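Local coordinates for protein putative alpha-L-fucosidase (Bacteroides thetaiotaomicron, PDB 4H41) that probably hydrolyses alpha-L-fucosyl linkages in host-derived glycans and is built on a TIM-barrel fold, at residues K224-N227 with E228-D231; A241-D244 with G245-D248; F290-L293 with R294-L297; E298-R302 with A303-K307. All blocks are in the same frame, centred on the assembly; numbering follows the deposited sequence.

Contact 1: K224-N227 with E228-D231; sequences KEWN and EIFD
A one-turn aromatic contact within helix 219-233, on the outer layer of the barrel, brings Trp226 against Ile229 and Phe230. The indole six-membered ring carries Ile229 CD1 over the middle of one face, 3.8 Å from the centroid and only 8° off the ring normal, a clear CH-pi contact. The other branch of the same isoleucine, CG2, reaches the rim of the indole at Trp226 CZ3, 3.6 Å away. The chi2 rotation of Trp226 (93°) turns the six-membered side of the indole toward the later turn, where it can meet both residues. Phe230 takes Trp226 CE3 over one face of its ring, offset toward the rim, and Phe230 CZ lies 3.6 Å from that atom. The two ring planes are inclined at 48°, so the pair is neither a stack nor a T-shape. This is the buried side of a helix in a beta/alpha-barrel: Phe230 also packs on Cys240 and Phe242 of the next strand and on Leu262 of helix 252-266, while Trp226 NE1 donates to Ser167 O. Cutting Phe230 back to alanine is likely to leave the CE3 side of Trp226 without its covering ring and to weaken the packing on Cys240 and Phe242. The backbone bond from Phe230 N to Trp226 O, 2.8 Å and nearly straight, ties the two residues together one turn apart. On the exposed side, Lys224 and Glu228 run side by side, and their long salt bridge, NZ to OE2, spans 3.8 Å.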
loop_
_atom_site.group_PDB
_atom_site.type_symbol
_atom_site.label_atom_id
_atom_site.label_comp_id
_atom_site.label_asym_id
_atom_site.label_seq_id
_atom_site.Cartn_x
_atom_site.Cartn_y
_atom_site.Cartn_z
ATOM N N LYS B 224 -7.382 -2.095 36.477
ATOM C CA LYS B 224 -6.473 -1.985 37.616
ATOM C C LYS B 224 -5.334 -1.034 37.315
ATOM O O LYS B 224 -5.019 -0.144 38.124
ATOM C CB LYS B 224 -5.930 -3.367 37.973
ATOM C CG LYS B 224 -4.945 -3.340 39.150
ATOM C CD LYS B 224 -4.383 -4.714 39.427
ATOM C CE LYS B 224 -3.417 -4.714 40.616
ATOM N NZ LYS B 224 -2.039 -4.254 40.265
ATOM N N GLU B 225 -4.730 -1.188 36.169
ATOM C CA GLU B 225 -3.581 -0.360 35.840
ATOM C C GLU B 225 -3.973 1.094 35.541
ATOM O O GLU B 225 -3.309 2.013 36.002
ATOM C CB GLU B 225 -2.789 -0.957 34.669
ATOM C CG GLU B 225 -2.168 -2.304 35.044
ATOM C CD GLU B 225 -1.303 -2.983 34.000
ATOM O OE1 GLU B 225 -0.973 -2.348 32.974
ATOM O OE2 GLU B 225 -0.986 -4.184 34.177
ATOM N N TRP B 226 -5.060 1.299 34.816
ATOM C CA TRP B 226 -5.485 2.644 34.471
ATOM C C TRP B 226 -6.110 3.363 35.648
ATOM O O TRP B 226 -6.006 4.582 35.729
ATOM C CB TRP B 226 -6.375 2.624 33.236
ATOM C CG TRP B 226 -5.514 2.508 32.028
ATOM C CD1 TRP B 226 -5.139 1.364 31.381
ATOM C CD2 TRP B 226 -4.744 3.565 31.449
ATOM N NE1 TRP B 226 -4.213 1.655 30.409
ATOM C CE2 TRP B 226 -3.948 2.999 30.433
ATOM C CE3 TRP B 226 -4.663 4.948 31.688
ATOM C CZ2 TRP B 226 -3.134 3.779 29.599
ATOM C CZ3 TRP B 226 -3.845 5.716 30.877
ATOM C CH2 TRP B 226 -3.065 5.134 29.874
ATOM N N ASN B 227 -6.632 2.625 36.628
ATOM C CA ASN B 227 -7.078 3.235 37.886
ATOM C C ASN B 227 -5.890 3.917 38.557
ATOM O O ASN B 227 -5.981 5.060 39.014
ATOM C CB ASN B 227 -7.688 2.169 38.802
ATOM C CG ASN B 227 -8.152 2.715 40.093
ATOM O OD1 ASN B 227 -9.036 3.569 40.115
ATOM N ND2 ASN B 227 -7.572 2.265 41.197
ATOM N N GLU B 228 -4.730 3.244 38.557
ATOM C CA GLU B 228 -3.521 3.819 39.144
ATOM C C GLU B 228 -3.007 5.011 38.342
ATOM O O GLU B 228 -2.565 6.002 38.926
ATOM C CB GLU B 228 -2.395 2.769 39.221
ATOM C CG GLU B 228 -2.693 1.656 40.201
ATOM C CD GLU B 228 -1.523 0.739 40.506
ATOM O OE1 GLU B 228 -0.489 1.245 40.999
ATOM O OE2 GLU B 228 -1.653 -0.490 40.297
ATOM N N ILE B 229 -3.037 4.915 37.020
ATOM C CA ILE B 229 -2.541 5.999 36.178
ATOM C C ILE B 229 -3.427 7.213 36.349
ATOM O O ILE B 229 -2.906 8.286 36.644
ATOM C CB ILE B 229 -2.399 5.571 34.694
ATOM C CG1 ILE B 229 -1.284 4.545 34.576
ATOM C CG2 ILE B 229 -2.116 6.767 33.809
ATOM C CD1 ILE B 229 -1.424 3.655 33.379
ATOM N N PHE B 230 -4.750 7.044 36.205
ATOM C CA PHE B 230 -5.672 8.177 36.338
ATOM C C PHE B 230 -5.615 8.803 37.733
ATOM O O PHE B 230 -5.578 10.019 37.809
ATOM C CB PHE B 230 -7.076 7.819 35.955
ATOM C CG PHE B 230 -7.276 7.494 34.495
ATOM C CD1 PHE B 230 -6.536 8.134 33.499
ATOM C CD2 PHE B 230 -8.177 6.534 34.112
ATOM C CE1 PHE B 230 -6.740 7.823 32.154
ATOM C CE2 PHE B 230 -8.347 6.206 32.771
ATOM C CZ PHE B 230 -7.664 6.886 31.805
ATOM N N ASP B 231 -5.422 8.001 38.790
ATOM C CA ASP B 231 -5.235 8.521 40.149
ATOM C C ASP B 231 -4.047 9.481 40.205
ATOM O O ASP B 231 -4.132 10.523 40.866
ATOM C CB ASP B 231 -5.040 7.366 41.145
ATOM C CG ASP B 231 -4.962 7.844 42.586
ATOM O OD1 ASP B 231 -5.889 8.549 43.027
ATOM O OD2 ASP B 231 -3.914 7.652 43.211
#

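Contact 2: A241-D244 with G245-D248; sequences AFQD and GHID
Water carries most of the polar traffic between Gln243-Asp244 and His246-Ile247, where strand 239-243 runs out into its following loop. One water donates to Gln243 O at 2.7 Å, accepts from His246 N at 3.0 Å, and is hydrogen-bonded to His246 ND1 at 2.7 Å, lying in the plane of the imidazole. A second lies within donating distance of Asp244 O (2.7 Å) and Ile247 O (2.8 Å), but has more acceptors in reach than protons, so the two bonds are probably not both full at once.

The direct contacts are few. Gln243 OE1 approaches the edge of the His246 ring in its plane, 3.6 Å from CE1, with amide and ring planes 60° apart. Ile247 CG1 rests 3.9 Å from Asp244 O.

Gln243 NE2 bonds elsewhere, to Ser196 O and Glu165 OE1, and Asp244 OD1 receives Lys296 NZ and Glu275 N. This is the C-terminal end of a barrel strand, where TIM barrels generally keep their active sites; an unknown bound molecule lies about 4 Å from the Gln243 side chain. Two nitrogens of His246 are tied to the Gln243 carbonyl, and between the segments water, not direct bonding, makes the polar links.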
loop_
_atom_site.group_PDB
_atom_site.type_symbol
_atom_site.label_atom_id
_atom_site.label_comp_id
_atom_site.label_asym_id
_atom_site.label_seq_id
_atom_site.Cartn_x
_atom_site.Cartn_y
_atom_site.Cartn_z
ATOM N N ALA B 241 -8.341 9.946 25.623
ATOM C CA ALA B 241 -8.918 9.541 24.334
ATOM C C ALA B 241 -8.300 8.243 23.896
ATOM O O ALA B 241 -7.409 8.235 23.046
ATOM C CB ALA B 241 -8.694 10.640 23.281
ATOM N N PHE B 242 -8.732 7.127 24.471
ATOM C CA PHE B 242 -8.131 5.859 24.057
ATOM C C PHE B 242 -8.321 5.632 22.571
ATOM O O PHE B 242 -9.404 5.841 22.034
ATOM C CB PHE B 242 -8.698 4.633 24.786
ATOM C CG PHE B 242 -8.058 4.314 26.110
ATOM C CD1 PHE B 242 -6.924 3.519 26.176
ATOM C CD2 PHE B 242 -8.610 4.776 27.294
ATOM C CE1 PHE B 242 -6.328 3.244 27.398
ATOM C CE2 PHE B 242 -8.014 4.500 28.510
ATOM C CZ PHE B 242 -6.887 3.725 28.554
ATOM N N GLN B 243 -7.248 5.180 21.924
ATOM C CA GLN B 243 -7.289 4.664 20.568
ATOM C C GLN B 243 -8.219 3.460 20.639
ATOM O O GLN B 243 -8.074 2.640 21.546
ATOM C CB GLN B 243 -5.888 4.280 20.097
ATOM C CG GLN B 243 -4.973 5.477 19.990
ATOM C CD GLN B 243 -3.534 5.059 19.859
ATOM O OE1 GLN B 243 -3.223 4.214 19.047
ATOM N NE2 GLN B 243 -2.617 5.623 20.669
ATOM N N ASP B 244 -9.204 3.369 19.746
ATOM C CA ASP B 244 -10.217 2.300 19.867
ATOM C C ASP B 244 -9.951 1.049 19.020
ATOM O O ASP B 244 -10.775 0.141 19.014
ATOM C CB ASP B 244 -11.579 2.880 19.484
ATOM C CG ASP B 244 -11.747 3.281 18.036
ATOM O OD1 ASP B 244 -10.760 3.088 17.214
ATOM O OD2 ASP B 244 -12.849 3.739 17.682
ATOM N N GLY B 245 -8.851 1.010 18.277
ATOM C CA GLY B 245 -8.663 -0.029 17.283
ATOM C C GLY B 245 -8.005 -1.319 17.648
ATOM O O GLY B 245 -8.008 -2.216 16.805
ATOM N N HIS B 246 -7.396 -1.439 18.836
ATOM C CA HIS B 246 -6.630 -2.651 19.139
ATOM C C HIS B 246 -7.455 -3.769 19.770
ATOM O O HIS B 246 -6.912 -4.846 20.009
ATOM C CB HIS B 246 -5.432 -2.327 20.032
ATOM C CG HIS B 246 -4.501 -1.311 19.437
ATOM N ND1 HIS B 246 -4.754 0.039 19.551
ATOM C CD2 HIS B 246 -3.374 -1.475 18.710
ATOM C CE1 HIS B 246 -3.736 0.656 18.950
ATOM N NE2 HIS B 246 -2.875 -0.213 18.454
ATOM N N ILE B 247 -8.739 -3.539 20.008
ATOM C CA ILE B 247 -9.647 -4.543 20.558
ATOM C C ILE B 247 -10.604 -4.963 19.442
ATOM O O ILE B 247 -10.807 -4.224 18.477
ATOM C CB ILE B 247 -10.401 -4.045 21.820
ATOM C CG1 ILE B 247 -11.190 -2.770 21.567
ATOM C CG2 ILE B 247 -9.422 -3.881 22.994
ATOM C CD1 ILE B 247 -12.092 -2.362 22.747
ATOM N N ASP B 248 -11.247 -6.095 19.627
ATOM C CA ASP B 248 -12.235 -6.578 18.652
ATOM C C ASP B 248 -13.539 -5.798 18.796
ATOM O O ASP B 248 -13.822 -5.204 19.852
ATOM C CB ASP B 248 -12.448 -8.069 18.807
ATOM C CG ASP B 248 -12.805 -8.822 17.528
ATOM O OD1 ASP B 248 -13.159 -8.152 16.511
ATOM O OD2 ASP B 248 -12.665 -10.070 17.520
HETATM O O HOH W 1 -6.838 0.311 21.264
HETATM O O HOH W 2 -11.998 -1.818 17.676
#

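Contact 3: F290-L293 with R294-L297; sequences FDKL and RMKL
Helix 290-302, the crossover helix of the beta-alpha-beta unit between strands 269-273 and 307-310, begins with Asp291 bonding the guanidinium of Arg294 and Phe290 packing on its aliphatic part. Asp291 OD1 takes two N-H groups of the guanidinium: NE at 3.0 Å, and NH2, also at 3.0 Å but weakly at 146°. NE points at the oxygen within the guanidinium plane, yet the carboxylate is met from above its own plane, the two flat groups being perpendicular. The bend at chi3 of Arg294 (48°) swings the guanidinium back beside the aspartate, one turn earlier. OD1 is shared further, since Ser98 of the second subunit also bonds to it; Arg294 NH1 meets Glu298 OE2.

The aliphatic part of the arginine serves Phe290. CB lies over one face of the ring, 4.2 Å from its centroid and offset toward the rim, a CH-pi contact, and CD approaches Phe290 CE2 at 4.0 Å. Arg294 N bonds to Phe290 O at 2.8 Å. Met295, a selenomethionine, packs with Lys292 against Phe81 of the second subunit. Further along, Leu293 CG touches Leu297 CD1 at 4.1 Å, and Leu297 goes on to Tyr333 of helix 324-337. An i to i+3 ion pair laid beside i to i+4 packing is the pattern of an alpha-helix, here the crossover helix of a TIM barrel with its first turn at a subunit interface.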
loop_
_atom_site.group_PDB
_atom_site.type_symbol
_atom_site.label_atom_id
_atom_site.label_comp_id
_atom_site.label_asym_id
_atom_site.label_seq_id
_atom_site.Cartn_x
_atom_site.Cartn_y
_atom_site.Cartn_z
ATOM N N PHE B 290 -16.363 1.653 6.464
ATOM C CA PHE B 290 -17.323 2.507 7.151
ATOM C C PHE B 290 -18.071 1.779 8.285
ATOM O O PHE B 290 -18.167 2.306 9.395
ATOM C CB PHE B 290 -18.353 3.079 6.174
ATOM C CG PHE B 290 -19.444 3.810 6.925
ATOM C CD1 PHE B 290 -19.147 4.909 7.722
ATOM C CD2 PHE B 290 -20.728 3.302 6.969
ATOM C CE1 PHE B 290 -20.148 5.533 8.475
ATOM C CE2 PHE B 290 -21.709 3.897 7.763
ATOM C CZ PHE B 290 -21.417 5.029 8.474
ATOM N N ASP B 291 -18.587 0.583 8.023
ATOM C CA ASP B 291 -19.365 -0.127 9.074
ATOM C C ASP B 291 -18.553 -0.400 10.310
ATOM O O ASP B 291 -19.096 -0.357 11.402
ATOM C CB ASP B 291 -20.002 -1.433 8.577
ATOM C CG ASP B 291 -21.383 -1.248 7.960
ATOM O OD1 ASP B 291 -21.967 -0.144 8.115
ATOM O OD2 ASP B 291 -21.934 -2.245 7.434
ATOM N N LYS B 292 -17.226 -0.562 10.180
ATOM C CA LYS B 292 -16.397 -0.736 11.380
ATOM C C LYS B 292 -16.312 0.564 12.156
ATOM O O LYS B 292 -16.431 0.555 13.395
ATOM C CB LYS B 292 -15.000 -1.228 11.019
ATOM C CG LYS B 292 -14.993 -2.659 10.486
ATOM C CD LYS B 292 -13.614 -3.047 9.963
ATOM C CE LYS B 292 -13.629 -4.447 9.358
ATOM N NZ LYS B 292 -12.250 -4.835 8.944
ATOM N N LEU B 293 -16.105 1.689 11.454
ATOM C CA LEU B 293 -16.047 3.003 12.100
ATOM C C LEU B 293 -17.409 3.274 12.780
ATOM O O LEU B 293 -17.473 3.750 13.921
ATOM C CB LEU B 293 -15.739 4.102 11.093
ATOM C CG LEU B 293 -15.642 5.514 11.687
ATOM C CD1 LEU B 293 -14.604 5.619 12.766
ATOM C CD2 LEU B 293 -15.298 6.542 10.618
ATOM N N ARG B 294 -18.487 2.972 12.060
ATOM C CA ARG B 294 -19.866 3.200 12.549
ATOM C C ARG B 294 -20.050 2.436 13.860
ATOM O O ARG B 294 -20.591 2.959 14.796
ATOM C CB ARG B 294 -20.909 2.749 11.499
ATOM C CG ARG B 294 -22.278 2.958 11.972
ATOM C CD ARG B 294 -23.349 2.451 11.058
ATOM N NE ARG B 294 -23.141 1.101 10.584
ATOM C CZ ARG B 294 -23.422 -0.026 11.231
ATOM N NH1 ARG B 294 -23.973 0.008 12.436
ATOM N NH2 ARG B 294 -23.211 -1.192 10.654
HETATM N N MSE B 295 -19.666 1.174 13.888
HETATM C CA MSE B 295 -19.847 0.370 15.114
HETATM C C MSE B 295 -19.059 0.959 16.300
HETATM O O MSE B 295 -19.557 0.943 17.425
HETATM C CB MSE B 295 -19.436 -1.069 14.848
HETATM C CG MSE B 295 -20.427 -1.807 14.005
HETATM SE SE MSE B 295 -19.785 -3.693 13.847
HETATM C CE MSE B 295 -17.931 -3.599 13.466
ATOM N N LYS B 296 -17.873 1.523 16.062
ATOM C CA LYS B 296 -17.059 2.115 17.122
ATOM C C LYS B 296 -17.684 3.387 17.622
ATOM O O LYS B 296 -17.703 3.596 18.840
ATOM C CB LYS B 296 -15.614 2.344 16.630
ATOM C CG LYS B 296 -14.925 1.024 16.348
ATOM C CD LYS B 296 -13.451 1.115 15.994
ATOM C CE LYS B 296 -13.117 2.076 14.894
ATOM N NZ LYS B 296 -11.648 2.162 14.675
ATOM N N LEU B 297 -18.258 4.212 16.739
ATOM C CA LEU B 297 -18.910 5.451 17.157
ATOM C C LEU B 297 -20.234 5.148 17.871
ATOM O O LEU B 297 -20.630 5.875 18.788
ATOM C CB LEU B 297 -19.129 6.385 15.955
ATOM C CG LEU B 297 -17.828 6.887 15.264
ATOM C CD1 LEU B 297 -18.193 7.758 14.069
ATOM C CD2 LEU B 297 -16.943 7.680 16.209
#

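Contact 4: E298-R302 with A303-K307; sequences EAAKR and AGYDK
One face of the Tyr305 ring lies over the backbone of Ala300, whose CA is 4.2 Å above the ring plane and offset toward the rim. The guanidinium of Arg302 has Glu298 O and Ala299 CA on one face, so the side chain folds back along its own helix, and its NH2 continues to a salt bridge with Asp253.

Ala300 is the hub of the contact. Its methyl CB touches Tyr305 CB at 4.1 Å, and its carbonyl oxygen lies 3.4 Å from the same Tyr305 CB. With chi1 of Tyr305 at -84°, CG stands anti to the carbonyl carbon and the ring is brought in beside the alanine. Tyr305 also meets Phe256 of helix 252-266 and packs on Cys270 and Thr272 of the neighbouring strand. A serine in place of Tyr305 would probably lose the packing on Ala300 and the ring contact with Phe256.

The backbone closes helix 290-302 as a Schellman motif. Tyr305 N bonds to Ala300 O at 3.0 Å and 171°, the longer of the two reaches back, while Gly304 N bonds to Lys301 O at 3.1 Å from well above the carbonyl plane. Gly304 has phi 78°, a value favouring glycine. Ala303 N donates to Ala299 O at 3.0 Å. Ala299, Ala300 and Lys301 thus have their carbonyls satisfied, and the apolar Ala300-Tyr305 pair accompanies these capping bonds, as usual in a Schellman motif.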
loop_
_atom_site.group_PDB
_atom_site.type_symbol
_atom_site.label_atom_id
_atom_site.label_comp_id
_atom_site.label_asym_id
_atom_site.label_seq_id
_atom_site.Cartn_x
_atom_site.Cartn_y
_atom_site.Cartn_z
ATOM N N GLU B 298 -20.919 4.066 17.430
ATOM C CA GLU B 298 -22.159 3.632 18.072
ATOM C C GLU B 298 -21.873 3.177 19.515
ATOM O O GLU B 298 -22.635 3.484 20.415
ATOM C CB GLU B 298 -22.862 2.526 17.278
ATOM C CG GLU B 298 -23.495 3.068 16.016
ATOM C CD GLU B 298 -24.107 2.041 15.086
ATOM O OE1 GLU B 298 -23.985 0.821 15.361
ATOM O OE2 GLU B 298 -24.686 2.461 14.056
ATOM N N ALA B 299 -20.803 2.430 19.728
ATOM C CA ALA B 299 -20.419 1.990 21.069
ATOM C C ALA B 299 -20.063 3.191 21.961
ATOM O O ALA B 299 -20.423 3.210 23.141
ATOM C CB ALA B 299 -19.256 1.038 20.978
ATOM N N ALA B 300 -19.359 4.196 21.413
ATOM C CA ALA B 300 -19.006 5.381 22.203
ATOM C C ALA B 300 -20.252 6.122 22.665
ATOM O O ALA B 300 -20.324 6.591 23.806
ATOM C CB ALA B 300 -18.117 6.311 21.392
ATOM N N LYS B 301 -21.242 6.248 21.776
ATOM C CA LYS B 301 -22.501 6.902 22.123
ATOM C C LYS B 301 -23.263 6.084 23.187
ATOM O O LYS B 301 -23.801 6.673 24.121
ATOM C CB LYS B 301 -23.381 7.126 20.922
ATOM C CG LYS B 301 -24.536 8.080 21.217
ATOM C CD LYS B 301 -25.361 8.426 19.977
ATOM C CE LYS B 301 -26.388 9.503 20.240
ATOM N NZ LYS B 301 -27.130 9.877 18.978
ATOM N N ARG B 302 -23.301 4.751 23.065
ATOM C CA ARG B 302 -23.968 3.906 24.077
ATOM C C ARG B 302 -23.322 4.068 25.449
ATOM O O ARG B 302 -24.004 3.976 26.461
ATOM C CB ARG B 302 -23.915 2.424 23.710
ATOM C CG ARG B 302 -24.841 2.003 22.586
ATOM C CD ARG B 302 -24.993 0.490 22.555
ATOM N NE ARG B 302 -23.754 -0.211 22.236
ATOM C CZ ARG B 302 -23.283 -0.450 21.015
ATOM N NH1 ARG B 302 -23.952 -0.056 19.942
ATOM N NH2 ARG B 302 -22.167 -1.132 20.856
ATOM N N ALA B 303 -22.008 4.251 25.493
ATOM C CA ALA B 303 -21.282 4.409 26.761
ATOM C C ALA B 303 -21.321 5.841 27.292
ATOM O O ALA B 303 -20.804 6.087 28.370
ATOM C CB ALA B 303 -19.855 3.963 26.586
ATOM N N GLY B 304 -21.913 6.785 26.562
ATOM C CA GLY B 304 -22.019 8.155 27.032
ATOM C C GLY B 304 -20.746 8.977 26.912
ATOM O O GLY B 304 -20.535 9.900 27.685
ATOM N N TYR B 305 -19.920 8.718 25.900
ATOM C CA TYR B 305 -18.677 9.463 25.730
ATOM C C TYR B 305 -18.925 10.926 25.396
ATOM O O TYR B 305 -19.930 11.260 24.790
ATOM C CB TYR B 305 -17.830 8.812 24.658
ATOM C CG TYR B 305 -16.982 7.669 25.138
ATOM C CD1 TYR B 305 -17.477 6.729 26.040
ATOM C CD2 TYR B 305 -15.710 7.467 24.628
ATOM C CE1 TYR B 305 -16.677 5.691 26.511
ATOM C CE2 TYR B 305 -14.928 6.394 25.035
ATOM C CZ TYR B 305 -15.407 5.519 25.998
ATOM O OH TYR B 305 -14.613 4.508 26.468
ATOM N N ASP B 306 -17.998 11.789 25.777
ATOM C CA ASP B 306 -18.114 13.237 25.636
ATOM C C ASP B 306 -17.732 13.723 24.287
ATOM O O ASP B 306 -18.238 14.749 23.898
ATOM C CB ASP B 306 -17.212 13.961 26.684
ATOM C CG ASP B 306 -17.505 13.515 28.084
ATOM O OD1 ASP B 306 -18.687 13.491 28.450
ATOM O OD2 ASP B 306 -16.573 13.061 28.765
ATOM N N LYS B 307 -16.737 13.117 23.647
ATOM C CA LYS B 307 -16.254 13.567 22.350
ATOM C C LYS B 307 -15.593 12.464 21.586
ATOM O O LYS B 307 -14.985 11.560 22.171
ATOM C CB LYS B 307 -15.221 14.720 22.534
ATOM C CG LYS B 307 -14.879 15.529 21.271
ATOM C CD LYS B 307 -13.783 16.582 21.568
ATOM C CE LYS B 307 -13.511 17.575 20.453
ATOM N NZ LYS B 307 -14.696 18.392 20.114
#

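How the contacts relate
The four contacts follow one another along the chain and belong to one eight-stranded parallel barrel; helix 252-266 and strand 269-273 come between contacts 2 and 3. Contact 1, on helix 219-233, leads into strand 239-243, whose end carries contact 2; their centres are 17 Å apart, and Trp226 packs on Phe242. Contacts 3 and 4 divide helix 290-302 between its start and its C-terminal cap, with centres 12 Å apart, and lead to strand 307-310. Contact 2 meets contact 3 through the salt bridge of Asp244 OD1 with Lys296 NZ, 2.8 Å. Contact 1 remains about 17 Å from contact 3 at the nearest atoms. Helix-to-strand packing and one loop-to-helix ion pair therefore join the later barrel units.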